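Local coordinates for protein pentafunctional AROM polypeptide (PDB 5SWV) that probably carries out two successive shikimate-pathway steps, dehydrating 3-dehydroquinate and reducing the resulting 3-dehydroshikimate, as part of a larger multifunctional polypeptide, at residues P197-F201 with N214-P219. Sequence-based numbering, arbitrary orientation.
Sequences PLILF and NKFMTP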
loop_
_atom_site.group_PDB
_atom_site.type_symbol
_atom_site.label_atom_id
_atom_site.label_comp_id
_atom_site.label_asym_id
_atom_site.label_seq_id
_atom_site.Cartn_x
_atom_site.Cartn_y
_atom_site.Cartn_z
ATOM N N PRO A 197 -0.963 -21.352 8.012
ATOM C CA PRO A 197 -1.539 -20.914 6.737
ATOM C C PRO A 197 -0.832 -21.525 5.535
ATOM O O PRO A 197 0.366 -21.818 5.598
ATOM C CB PRO A 197 -1.373 -19.394 6.754
ATOM C CG PRO A 197 -0.396 -19.111 7.836
ATOM C CD PRO A 197 -0.486 -20.227 8.821
ATOM N N LEU A 198 -1.584 -21.696 4.449
ATOM C CA LEU A 198 -1.147 -22.493 3.306
ATOM C C LEU A 198 -1.274 -21.769 1.956
ATOM O O LEU A 198 -2.357 -21.344 1.583
ATOM C CB LEU A 198 -1.957 -23.787 3.272
ATOM C CG LEU A 198 -1.602 -24.821 2.194
ATOM C CD1 LEU A 198 -0.325 -25.578 2.530
ATOM C CD2 LEU A 198 -2.753 -25.793 2.001
ATOM N N ILE A 199 -0.157 -21.656 1.233
ATOM C CA ILE A 199 -0.150 -21.282 -0.187
ATOM C C ILE A 199 -0.110 -22.585 -0.985
ATOM O O ILE A 199 0.767 -23.410 -0.779
ATOM C CB ILE A 199 1.082 -20.434 -0.568
ATOM C CG1 ILE A 199 1.264 -19.251 0.384
ATOM C CG2 ILE A 199 0.957 -19.910 -1.994
ATOM C CD1 ILE A 199 2.560 -18.498 0.168
ATOM N N LEU A 200 -1.038 -22.747 -1.915
ATOM C CA LEU A 200 -1.240 -24.019 -2.592
ATOM C C LEU A 200 -1.834 -23.838 -3.979
ATOM O O LEU A 200 -2.917 -23.295 -4.124
ATOM C CB LEU A 200 -2.156 -24.873 -1.737
ATOM C CG LEU A 200 -2.569 -26.252 -2.249
ATOM C CD1 LEU A 200 -1.356 -27.167 -2.313
ATOM C CD2 LEU A 200 -3.660 -26.848 -1.362
ATOM N N PHE A 201 -1.111 -24.297 -4.993
ATOM C CA PHE A 201 -1.551 -24.220 -6.389
ATOM C C PHE A 201 -0.693 -25.105 -7.277
ATOM O O PHE A 201 0.260 -25.715 -6.816
ATOM C CB PHE A 201 -1.508 -22.782 -6.906
ATOM C CG PHE A 201 -0.151 -22.156 -6.872
ATOM C CD1 PHE A 201 0.329 -21.559 -5.706
ATOM C CD2 PHE A 201 0.640 -22.108 -8.012
ATOM C CE1 PHE A 201 1.581 -20.953 -5.676
ATOM C CE2 PHE A 201 1.892 -21.492 -7.990
ATOM C CZ PHE A 201 2.365 -20.928 -6.817
ATOM N N ASN A 214 -6.545 -20.077 -5.272
ATOM C CA ASN A 214 -5.694 -19.874 -4.105
ATOM C C ASN A 214 -5.798 -18.439 -3.571
ATOM O O ASN A 214 -5.271 -17.506 -4.162
ATOM C CB ASN A 214 -4.254 -20.206 -4.452
ATOM C CG ASN A 214 -3.322 -19.994 -3.278
ATOM O OD1 ASN A 214 -3.314 -20.772 -2.350
ATOM N ND2 ASN A 214 -2.550 -18.922 -3.312
ATOM N N LYS A 215 -6.483 -18.262 -2.451
ATOM C CA LYS A 215 -6.803 -16.907 -1.963
ATOM C C LYS A 215 -5.657 -16.284 -1.209
ATOM O O LYS A 215 -5.405 -15.107 -1.358
ATOM C CB LYS A 215 -8.078 -16.924 -1.124
ATOM C CG LYS A 215 -9.278 -17.274 -1.997
ATOM C CD LYS A 215 -10.611 -17.293 -1.266
ATOM C CE LYS A 215 -10.590 -18.289 -0.116
ATOM N NZ LYS A 215 -11.933 -18.883 0.104
ATOM N N PHE A 216 -4.945 -17.099 -0.444
ATOM C CA PHE A 216 -3.878 -16.632 0.422
ATOM C C PHE A 216 -2.515 -16.564 -0.266
ATOM O O PHE A 216 -1.935 -17.592 -0.611
ATOM C CB PHE A 216 -3.788 -17.543 1.642
ATOM C CG PHE A 216 -2.762 -17.112 2.627
ATOM C CD1 PHE A 216 -3.000 -16.018 3.448
ATOM C CD2 PHE A 216 -1.546 -17.782 2.724
ATOM C CE1 PHE A 216 -2.043 -15.597 4.368
ATOM C CE2 PHE A 216 -0.583 -17.368 3.636
ATOM C CZ PHE A 216 -0.829 -16.271 4.461
ATOM N N MET A 217 -2.010 -15.336 -0.433
ATOM C CA MET A 217 -0.645 -15.040 -0.947
ATOM C C MET A 217 -0.316 -15.723 -2.271
ATOM O O MET A 217 0.638 -16.498 -2.362
ATOM C CB MET A 217 0.429 -15.369 0.103
ATOM C CG MET A 217 0.343 -14.525 1.364
ATOM S SD MET A 217 1.644 -14.945 2.560
ATOM C CE MET A 217 3.060 -14.168 1.778
ATOM N N THR A 218 -1.113 -15.418 -3.292
ATOM C CA THR A 218 -0.861 -15.908 -4.649
ATOM C C THR A 218 0.247 -15.078 -5.277
ATOM O O THR A 218 0.243 -13.854 -5.144
ATOM C CB THR A 218 -2.116 -15.804 -5.542
ATOM O OG1 THR A 218 -3.165 -16.595 -4.981
ATOM C CG2 THR A 218 -1.837 -16.308 -6.938
ATOM N N PRO A 219 1.211 -15.730 -5.947
ATOM C CA PRO A 219 2.167 -14.920 -6.699
ATOM C C PRO A 219 1.582 -14.426 -8.011
ATOM O O PRO A 219 0.826 -15.140 -8.678
ATOM C CB PRO A 219 3.342 -15.862 -6.941
ATOM C CG PRO A 219 2.769 -17.215 -6.817
ATOM C CD PRO A 219 1.655 -17.123 -5.822
#
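Asn214, the first residue past helix 208-213, reaches across to Leu200 and does the polar work. With CG anti to the backbone N (chi1 179°), its amide extends to the strand, and OD1 accepts the backbone N of Leu200 at 3.0 Å, nearly straight at the hydrogen but with the donor standing well above the carbonyl plane. Arg187 on helix 177-193 gives OD1 a second hydrogen bond. The other end of the amide turns back into its own segment: ND2 donates to Phe216 O at 3.1 Å and to Thr218 OG1 at 2.9 Å, so this buried group is gripped from both ends and its flip is fixed.

Phe216 comes next, its ring receiving Pro197 CB in an off-centre CH-pi contact, 4.2 Å from the centroid, while CD2 packs 3.9 Å from Ile199 CG1. Met217 CG sits over the centre of the Phe216 ring, on the opposite side of its plane from Pro197 CB. Met217 also offers its CB to Ile199 CD1, and its carbonyl oxygen faces Ile199 CG2. At Pro219 the ring carbon CG meets Phe201 CZ at 3.7 Å, the two side chains approaching from opposite directions.

Here the last two strands of the type I dehydroquinase parallel beta/alpha (TIM) barrel come together, bridged in these segments by side chains and the Asn214 amide, with short helix 208-213 making the beta-alpha-beta crossover.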